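Local coordinates for Alpha/beta hydrolase fold-3 domain-containing protein (Enterococcus faecalis, PDB 2QRU) that is of unknown function but has an alpha/beta hydrolase fold and is probably a hydrolase, at residues A[218-223]-A[244-249]; A[129-134]-A[250-255]. One frame throughout, in Å; residues are numbered along the deposited sequence.

Contact 1. Residues A[218-223]-A[244-249]. With PO4 (phosphate ion), chain B.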
ATOM      1  N   SER A 218      13.535  -5.758  -0.816  1.00 23.78           N
ATOM      2  CA  SER A 218      14.753  -6.218  -1.449  1.00 24.55           C
ATOM      3  C   SER A 218      15.912  -5.268  -1.193  1.00 24.53           C
ATOM      4  O   SER A 218      15.766  -4.043  -1.346  1.00 24.58           O
ATOM      5  CB  SER A 218      14.529  -6.320  -2.952  1.00 24.26           C
ATOM      6  OG  SER A 218      15.763  -6.618  -3.584  1.00 24.64           O
ATOM      7  N   SER A 219      17.066  -5.839  -0.850  1.00 25.31           N
ATOM      8  CA  SER A 219      18.317  -5.065  -0.701  1.00 26.47           C
ATOM      9  C   SER A 219      18.667  -4.252  -1.936  1.00 27.16           C
ATOM     10  O   SER A 219      19.256  -3.167  -1.828  1.00 28.12           O
ATOM     11  CB  SER A 219      19.490  -5.982  -0.348  1.00 27.28           C
ATOM     12  OG  SER A 219      19.773  -6.949  -1.367  1.00 28.87           O
ATOM     13  N   SER A 220      18.243  -4.764  -3.090  1.00 25.41           N
ATOM     14  CA  SER A 220      18.522  -4.167  -4.399  1.00 25.58           C
ATOM     15  C   SER A 220      17.448  -3.194  -4.883  1.00 24.69           C
ATOM     16  O   SER A 220      17.494  -2.703  -6.007  1.00 24.42           O
ATOM     17  CB  SER A 220      18.688  -5.297  -5.408  1.00 25.68           C
ATOM     18  OG  SER A 220      19.917  -5.953  -5.190  1.00 29.81           O
ATOM     19  N   ASP A 221      16.476  -2.902  -4.010  1.00 24.05           N
ATOM     20  CA  ASP A 221      15.431  -1.940  -4.327  1.00 24.47           C
ATOM     21  C   ASP A 221      16.014  -0.562  -4.683  1.00 25.16           C
ATOM     22  O   ASP A 221      16.604   0.115  -3.826  1.00 23.91           O
ATOM     23  CB  ASP A 221      14.501  -1.794  -3.117  1.00 24.67           C
ATOM     24  CG  ASP A 221      13.155  -1.168  -3.468  1.00 25.66           C
ATOM     25  OD1 ASP A 221      13.130  -0.302  -4.399  1.00 26.70           O
ATOM     26  OD2 ASP A 221      12.150  -1.527  -2.781  1.00 24.23           O
ATOM     27  N   GLU A 222      15.778  -0.141  -5.926  1.00 25.02           N
ATOM     28  CA  GLU A 222      16.242   1.166  -6.420  1.00 26.61           C
ATOM     29  C   GLU A 222      15.175   2.259  -6.346  1.00 26.56           C
ATOM     30  O   GLU A 222      15.491   3.439  -6.582  1.00 27.86           O
ATOM     31  CB  GLU A 222      16.652   1.033  -7.891  1.00 26.67           C
ATOM     32  CG  GLU A 222      17.631  -0.088  -8.141  1.00 31.58           C
ATOM     33  CD  GLU A 222      19.031   0.413  -8.335  1.00 38.83           C
ATOM     34  OE1 GLU A 222      19.448   1.307  -7.563  1.00 43.58           O
ATOM     35  OE2 GLU A 222      19.709  -0.085  -9.258  1.00 38.97           O
ATOM     36  N   GLU A 223      13.941   1.876  -6.018  0.50 25.89           N
ATOM     37  CA  GLU A 223      12.798   2.806  -5.986  0.50 25.90           C
ATOM     38  C   GLU A 223      12.466   3.340  -4.575  0.50 26.20           C
ATOM     39  O   GLU A 223      12.055   4.493  -4.425  0.50 25.58           O
ATOM     40  CB  GLU A 223      11.573   2.139  -6.626  0.50 26.15           C
ATOM     41  CG  GLU A 223      11.857   1.546  -8.009  0.50 26.51           C
ATOM     42  CD  GLU A 223      10.620   1.050  -8.728  0.50 25.85           C
ATOM     43  OE1 GLU A 223       9.529   1.596  -8.491  0.50 25.36           O
ATOM     44  OE2 GLU A 223      10.744   0.116  -9.555  0.50 27.38           O
ATOM     45  N   VAL A 244      14.755  -9.743   1.171  1.00 28.09           N
ATOM     46  CA  VAL A 244      15.101 -10.590   0.030  1.00 29.16           C
ATOM     47  C   VAL A 244      16.254  -9.891  -0.671  1.00 29.99           C
ATOM     48  O   VAL A 244      16.474  -8.685  -0.475  1.00 29.07           O
ATOM     49  CB  VAL A 244      13.908 -10.864  -0.914  1.00 29.76           C
ATOM     50  CG1 VAL A 244      12.734 -11.497  -0.149  1.00 30.99           C
ATOM     51  CG2 VAL A 244      13.462  -9.613  -1.606  1.00 30.58           C
ATOM     52  N   TYR A 245      17.004 -10.649  -1.470  1.00 31.38           N
ATOM     53  CA  TYR A 245      18.232 -10.132  -2.017  1.00 32.85           C
ATOM     54  C   TYR A 245      18.163 -10.141  -3.547  1.00 32.80           C
ATOM     55  O   TYR A 245      17.522 -11.006  -4.150  1.00 31.99           O
ATOM     56  CB  TYR A 245      19.453 -10.909  -1.433  1.00 34.46           C
ATOM     57  CG  TYR A 245      19.632 -10.621   0.062  1.00 37.34           C
ATOM     58  CD1 TYR A 245      20.218  -9.431   0.495  1.00 39.30           C
ATOM     59  CD2 TYR A 245      19.166 -11.502   1.033  1.00 37.96           C
ATOM     60  CE1 TYR A 245      20.355  -9.128   1.865  1.00 40.79           C
ATOM     61  CE2 TYR A 245      19.309 -11.214   2.402  1.00 39.91           C
ATOM     62  CZ  TYR A 245      19.899 -10.024   2.803  1.00 39.58           C
ATOM     63  OH  TYR A 245      20.026  -9.718   4.155  1.00 40.29           O
ATOM     64  N   TYR A 246      18.759  -9.127  -4.159  1.00 32.91           N
ATOM     65  CA  TYR A 246      19.018  -9.154  -5.601  1.00 33.63           C
ATOM     66  C   TYR A 246      17.778  -9.050  -6.507  1.00 32.58           C
ATOM     67  O   TYR A 246      17.877  -9.276  -7.711  1.00 33.70           O
ATOM     68  CB  TYR A 246      19.925 -10.364  -5.953  1.00 35.43           C
ATOM     69  CG  TYR A 246      21.307 -10.217  -5.335  1.00 37.64           C
ATOM     70  CD1 TYR A 246      22.106  -9.104  -5.645  1.00 42.30           C
ATOM     71  CD2 TYR A 246      21.803 -11.153  -4.418  1.00 39.56           C
ATOM     72  CE1 TYR A 246      23.380  -8.927  -5.081  1.00 42.67           C
ATOM     73  CE2 TYR A 246      23.078 -10.990  -3.833  1.00 41.33           C
ATOM     74  CZ  TYR A 246      23.857  -9.868  -4.173  1.00 41.65           C
ATOM     75  OH  TYR A 246      25.115  -9.674  -3.633  1.00 42.14           O
ATOM     76  N   LEU A 247      16.625  -8.678  -5.939  1.00 30.96           N
ATOM     77  CA  LEU A 247      15.398  -8.506  -6.716  1.00 29.76           C
ATOM     78  C   LEU A 247      15.029  -7.050  -6.891  1.00 29.99           C
ATOM     79  O   LEU A 247      15.397  -6.209  -6.057  1.00 30.49           O
ATOM     80  CB  LEU A 247      14.210  -9.217  -6.057  1.00 30.25           C
ATOM     81  CG  LEU A 247      14.250 -10.733  -6.025  1.00 29.52           C
ATOM     82  CD1 LEU A 247      13.010 -11.291  -5.374  1.00 33.73           C
ATOM     83  CD2 LEU A 247      14.438 -11.304  -7.452  1.00 30.03           C
ATOM     84  N   GLU A 248      14.272  -6.773  -7.955  1.00 29.71           N
ATOM     85  CA  GLU A 248      13.713  -5.442  -8.206  1.00 30.48           C
ATOM     86  C   GLU A 248      12.692  -5.093  -7.133  1.00 28.82           C
ATOM     87  O   GLU A 248      12.093  -5.980  -6.511  1.00 27.92           O
ATOM     88  CB  GLU A 248      13.034  -5.398  -9.577  1.00 31.13           C
ATOM     89  CG  GLU A 248      12.450  -4.026 -10.001  1.00 37.51           C
ATOM     90  CD  GLU A 248      10.890  -4.003 -10.060  1.00 43.39           C
ATOM     91  OE1 GLU A 248      10.316  -4.800 -10.856  1.00 48.03           O
ATOM     92  OE2 GLU A 248      10.253  -3.157  -9.385  1.00 39.18           O
ATOM     93  N   HIS A 249      12.522  -3.785  -6.926  1.00 27.57           N
ATOM     94  CA  HIS A 249      11.515  -3.227  -6.020  1.00 27.32           C
ATOM     95  C   HIS A 249      10.227  -4.054  -5.870  1.00 26.66           C
ATOM     96  O   HIS A 249       9.889  -4.531  -4.760  1.00 26.19           O
ATOM     97  CB  HIS A 249      11.182  -1.799  -6.489  1.00 27.29           C
ATOM     98  CG  HIS A 249      10.059  -1.142  -5.739  1.00 27.38           C
ATOM     99  ND1 HIS A 249      10.118  -0.879  -4.389  1.00 25.84           N
ATOM    100  CD2 HIS A 249       8.857  -0.675  -6.161  1.00 27.44           C
ATOM    101  CE1 HIS A 249       9.005  -0.278  -4.012  1.00 28.32           C
ATOM    102  NE2 HIS A 249       8.220  -0.150  -5.067  1.00 27.33           N
TER
HETATM  103  P   PO4 B 273       5.073   1.573  -6.398  1.00 46.60           P
HETATM  104  O1  PO4 B 273       6.397   2.056  -5.825  1.00 45.47           O
HETATM  105  O2  PO4 B 273       4.936   2.145  -7.803  1.00 45.19           O
HETATM  106  O3  PO4 B 273       5.071   0.052  -6.573  1.00 47.43           O
HETATM  107  O4  PO4 B 273       3.961   2.004  -5.455  1.00 42.29           O
HETATM  108  O   HOH W   1      11.692  -4.290  -2.442  1.00 21.17           O
HETATM  109  O   HOH W   2      14.452  -1.829  -7.934  1.00 28.90           O

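Contact 2. Residues A[129-134]-A[250-255]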
ATOM      1  N   ASN A 129       3.820  -5.164   5.579  1.00 24.03           N
ATOM      2  CA  ASN A 129       4.449  -4.171   4.719  1.00 23.58           C
ATOM      3  C   ASN A 129       5.314  -4.844   3.645  1.00 23.83           C
ATOM      4  O   ASN A 129       6.320  -5.477   3.980  1.00 24.62           O
ATOM      5  CB  ASN A 129       5.394  -3.313   5.561  1.00 25.06           C
ATOM      6  CG  ASN A 129       6.232  -2.421   4.700  1.00 24.29           C
ATOM      7  OD1 ASN A 129       5.692  -1.689   3.885  1.00 26.05           O
ATOM      8  ND2 ASN A 129       7.548  -2.470   4.877  1.00 23.48           N
ATOM      9  N   PHE A 130       4.925  -4.679   2.388  1.00 23.39           N
ATOM     10  CA  PHE A 130       5.768  -5.025   1.233  1.00 22.48           C
ATOM     11  C   PHE A 130       6.404  -3.744   0.736  1.00 22.64           C
ATOM     12  O   PHE A 130       5.736  -2.955   0.043  1.00 22.97           O
ATOM     13  CB  PHE A 130       4.914  -5.676   0.152  1.00 23.50           C
ATOM     14  CG  PHE A 130       4.590  -7.097   0.465  1.00 22.37           C
ATOM     15  CD1 PHE A 130       5.493  -8.111   0.084  1.00 23.17           C
ATOM     16  CD2 PHE A 130       3.417  -7.432   1.091  1.00 22.94           C
ATOM     17  CE1 PHE A 130       5.217  -9.471   0.392  1.00 24.01           C
ATOM     18  CE2 PHE A 130       3.122  -8.765   1.393  1.00 25.54           C
ATOM     19  CZ  PHE A 130       4.007  -9.793   1.052  1.00 23.13           C
ATOM     20  N   TYR A 131       7.668  -3.520   1.143  1.00 23.53           N
ATOM     21  CA  TYR A 131       8.538  -2.448   0.614  1.00 24.29           C
ATOM     22  C   TYR A 131       7.862  -1.053   0.536  1.00 24.56           C
ATOM     23  O   TYR A 131       8.005  -0.298  -0.439  1.00 26.30           O
ATOM     24  CB  TYR A 131       9.225  -2.880  -0.692  1.00 24.56           C
ATOM     25  CG  TYR A 131       8.354  -3.645  -1.668  1.00 23.49           C
ATOM     26  CD1 TYR A 131       7.505  -2.986  -2.548  1.00 25.06           C
ATOM     27  CD2 TYR A 131       8.376  -5.045  -1.697  1.00 25.25           C
ATOM     28  CE1 TYR A 131       6.703  -3.702  -3.465  1.00 23.72           C
ATOM     29  CE2 TYR A 131       7.561  -5.768  -2.589  1.00 23.70           C
ATOM     30  CZ  TYR A 131       6.733  -5.097  -3.463  1.00 26.10           C
ATOM     31  OH  TYR A 131       5.978  -5.857  -4.385  1.00 23.07           O
ATOM     32  N   GLY A 132       7.152  -0.732   1.620  1.00 24.02           N
ATOM     33  CA  GLY A 132       6.597   0.624   1.786  1.00 23.39           C
ATOM     34  C   GLY A 132       7.621   1.559   2.435  1.00 23.72           C
ATOM     35  O   GLY A 132       8.843   1.305   2.449  1.00 22.30           O
ATOM     36  N   TYR A 133       7.091   2.643   3.012  1.00 24.05           N
ATOM     37  CA  TYR A 133       7.918   3.717   3.555  1.00 23.91           C
ATOM     38  C   TYR A 133       7.124   4.529   4.558  1.00 24.62           C
ATOM     39  O   TYR A 133       5.884   4.451   4.568  1.00 24.31           O
ATOM     40  CB  TYR A 133       8.471   4.571   2.431  1.00 25.18           C
ATOM     41  CG  TYR A 133       7.551   4.838   1.265  1.00 24.99           C
ATOM     42  CD1 TYR A 133       7.504   3.953   0.165  1.00 25.39           C
ATOM     43  CD2 TYR A 133       6.768   6.010   1.213  1.00 27.24           C
ATOM     44  CE1 TYR A 133       6.667   4.208  -0.943  1.00 26.17           C
ATOM     45  CE2 TYR A 133       5.933   6.247   0.120  1.00 27.27           C
ATOM     46  CZ  TYR A 133       5.912   5.365  -0.961  1.00 27.62           C
ATOM     47  OH  TYR A 133       5.114   5.609  -2.068  1.00 26.56           O
ATOM     48  N   THR A 134       7.840   5.314   5.387  1.00 24.75           N
ATOM     49  CA  THR A 134       7.236   5.968   6.541  1.00 25.76           C
ATOM     50  C   THR A 134       7.227   7.497   6.342  1.00 25.82           C
ATOM     51  O   THR A 134       6.623   8.222   7.128  1.00 26.72           O
ATOM     52  CB  THR A 134       8.048   5.655   7.827  1.00 26.63           C
ATOM     53  OG1 THR A 134       9.436   5.897   7.560  1.00 26.01           O
ATOM     54  CG2 THR A 134       7.851   4.193   8.267  1.00 28.76           C
ATOM     55  N   ASP A 250       9.485  -4.208  -6.973  1.00 26.20           N
ATOM     56  CA  ASP A 250       8.100  -4.668  -6.847  1.00 26.15           C
ATOM     57  C   ASP A 250       8.020  -6.167  -6.957  1.00 25.05           C
ATOM     58  O   ASP A 250       7.401  -6.700  -7.888  1.00 24.06           O
ATOM     59  CB  ASP A 250       7.200  -3.999  -7.906  1.00 26.44           C
ATOM     60  CG  ASP A 250       5.709  -4.207  -7.633  1.00 28.22           C
ATOM     61  OD1 ASP A 250       5.282  -4.461  -6.474  1.00 28.56           O
ATOM     62  OD2 ASP A 250       4.934  -4.104  -8.596  1.00 33.03           O
ATOM     63  N   PHE A 251       8.651  -6.874  -6.021  1.00 24.67           N
ATOM     64  CA  PHE A 251       8.811  -8.322  -6.264  1.00 23.84           C
ATOM     65  C   PHE A 251       7.531  -9.160  -6.126  1.00 23.82           C
ATOM     66  O   PHE A 251       7.541 -10.358  -6.476  1.00 25.53           O
ATOM     67  CB  PHE A 251       9.982  -8.922  -5.484  1.00 22.95           C
ATOM     68  CG  PHE A 251       9.851  -8.787  -3.984  1.00 23.85           C
ATOM     69  CD1 PHE A 251       8.993  -9.628  -3.308  1.00 24.39           C
ATOM     70  CD2 PHE A 251      10.607  -7.838  -3.268  1.00 24.56           C
ATOM     71  CE1 PHE A 251       8.868  -9.540  -1.900  1.00 26.95           C
ATOM     72  CE2 PHE A 251      10.497  -7.773  -1.872  1.00 24.87           C
ATOM     73  CZ  PHE A 251       9.641  -8.621  -1.206  1.00 26.96           C
ATOM     74  N   LEU A 252       6.417  -8.535  -5.688  1.00 24.25           N
ATOM     75  CA  LEU A 252       5.103  -9.227  -5.779  1.00 24.36           C
ATOM     76  C   LEU A 252       4.670  -9.519  -7.240  1.00 24.84           C
ATOM     77  O   LEU A 252       3.758 -10.328  -7.474  1.00 24.75           O
ATOM     78  CB  LEU A 252       3.994  -8.481  -5.028  1.00 23.14           C
ATOM     79  CG  LEU A 252       4.077  -8.483  -3.489  1.00 22.66           C
ATOM     80  CD1 LEU A 252       3.015  -7.566  -3.024  1.00 23.73           C
ATOM     81  CD2 LEU A 252       3.800  -9.872  -3.001  1.00 22.76           C
ATOM     82  N   LYS A 253       5.337  -8.893  -8.207  0.50 25.13           N
ATOM     83  CA  LYS A 253       5.117  -9.228  -9.631  0.50 26.34           C
ATOM     84  C   LYS A 253       5.681 -10.597  -9.999  0.50 27.49           C
ATOM     85  O   LYS A 253       5.301 -11.186 -11.040  0.50 27.45           O
ATOM     86  CB  LYS A 253       5.748  -8.176 -10.526  0.50 25.80           C
ATOM     87  CG  LYS A 253       5.060  -6.834 -10.486  0.50 27.42           C
ATOM     88  CD  LYS A 253       5.608  -5.935 -11.566  0.50 28.16           C
ATOM     89  CE  LYS A 253       7.102  -5.672 -11.367  0.50 29.07           C
ATOM     90  NZ  LYS A 253       7.604  -4.685 -12.356  0.50 29.59           N
ATOM     91  N   GLN A 254       6.585 -11.102  -9.153  1.00 27.72           N
ATOM     92  CA  GLN A 254       7.289 -12.377  -9.428  1.00 31.07           C
ATOM     93  C   GLN A 254       7.092 -13.411  -8.335  1.00 31.13           C
ATOM     94  O   GLN A 254       8.064 -13.876  -7.723  1.00 31.04           O
ATOM     95  CB  GLN A 254       8.807 -12.196  -9.572  1.00 32.00           C
ATOM     96  CG  GLN A 254       9.310 -11.133 -10.471  1.00 34.36           C
ATOM     97  CD  GLN A 254      10.780 -10.836 -10.173  1.00 37.75           C
ATOM     98  OE1 GLN A 254      11.148  -9.695  -9.885  1.00 39.01           O
ATOM     99  NE2 GLN A 254      11.615 -11.873 -10.207  1.00 33.84           N
ATOM    100  N   THR A 255       5.843 -13.802  -8.117  1.00 32.07           N
ATOM    101  CA  THR A 255       5.502 -14.702  -7.010  1.00 33.06           C
ATOM    102  C   THR A 255       6.054 -16.120  -7.173  1.00 32.49           C
ATOM    103  O   THR A 255       6.047 -16.908  -6.228  1.00 32.87           O
ATOM    104  CB  THR A 255       3.982 -14.794  -6.812  1.00 33.14           C
ATOM    105  OG1 THR A 255       3.382 -15.289  -8.021  1.00 36.68           O
ATOM    106  CG2 THR A 255       3.420 -13.444  -6.429  1.00 35.59           C
TER

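Contact 1. Residues A[218-223]-A[244-249]
H249 and D221 hold the tightly packed half of this contact. The imidazole ND1-H points straight at D221 OD2 (2.7 Å, 179° at the hydrogen), in the ring plane but somewhat out of the carboxylate plane, on its syn side; the two groups are turned 53° against each other. Chi1 of D221 (-162°) sets CG anti to the backbone N, and the side chain runs alongside that of H249, pointing the same way. Its OD1 is held by E223 N in an Asx turn and also accepts from V224 N; its OD2 takes a water shared with S218 N and H249 O. E223 CB lies over one face of the ring, 3.9 Å from its centroid. H249 NE2 donates to O1 of a phosphate ion (3.0 Å), probably a crystallisation component, and is also hydrogen-bonded to S104 OG. S104, H249 and D221 are arranged as in a Ser-His-Asp triad. The buried S218 OG donates to L247 O at 2.5 Å and accepts from S220 N, an ST turn within the type I turn 218-221. Toward solvent the contact thins: S219 OG leans obliquely on Y245 CD1 (3.1 Å), S220 OG meets Y246 CA, and both tyrosines are exposed. Both loops leave parallel neighbouring strands, 213-218 and the outermost 240-244; just past the strand end, S219 N donates to V244 O (2.9 Å). V244 and L247 lean on helix 258-272, while 218-223 leads toward helix 227-235.

Contact 2. Residues A[129-134]-A[250-255]
The hydroxyl of Y131 ties two residues of the opposite loop together: it donates to D250 OD1 (2.6 Å) and accepts from L252 N (3.0 Å, 162° at the hydrogen). The carboxylate is met on its anti side, somewhat out of its plane, and stands nearly perpendicular to the phenol ring. One bond given and one accepted hold the hydroxyl of the buried Y131 in place, and L252 CB and CG also pack against it. Y131 CG sits between the backbone N and the carbonyl carbon (chi1 41°). Along one side of the same ring, the CD2-CE2 edge turns onto the face of F251 in an edge-to-face pair, centroids 4.8 Å apart and planes at 63°, with Y131 CE2 over the centre of the F251 ring. F130 takes L252 CD2 over one face, 4.0 Å from the ring centroid, and brings its CD1 to F251 CE1 (4.2 Å). Y131 directly follows strand 127-130, an interior parallel strand of the alpha/beta hydrolase sheet, between 98-103 and 213-218; 250-255 follows the probable catalytic H249, and its 3-10 turn 251-253 presents F251 and L252 to the strand end. Just before Y131 in the chain, N129 OD1 accepts from G132 N (2.9 Å), closing an Asx motif where the backbone leaves the strand. D250 OD1 has a second partner in R103 NE, a salt bridge to the end of strand 98-103. F251 and L252 are backed by helix 258-272, through V260, L263 and F264.

How the contacts relate
Contacts 1 and 2 are centred 9 Å apart and share one continuous loop: 244-249 pairs with 218-223, then 250-255 turns inward to 129-134. Y131 bridges them, its CE2 lying 3.4 Å from H249 O and its ring meeting the histidine ring edge-to-face. F251 CE2 packs against both strand ends of contact 1, 3.5 Å from V244 CG2 and 3.8 Å from S218 N. E248 OE1 and K253 NZ form a salt bridge (3.1 Å). The probable triad residues D221 and H249 lie in contact 1; contact 2 anchors the loop just beyond the histidine. The D250 side chain is about 4 Å from the phosphate, which is also hydrogen-bonded to the backbone N of G36, G37 and A105.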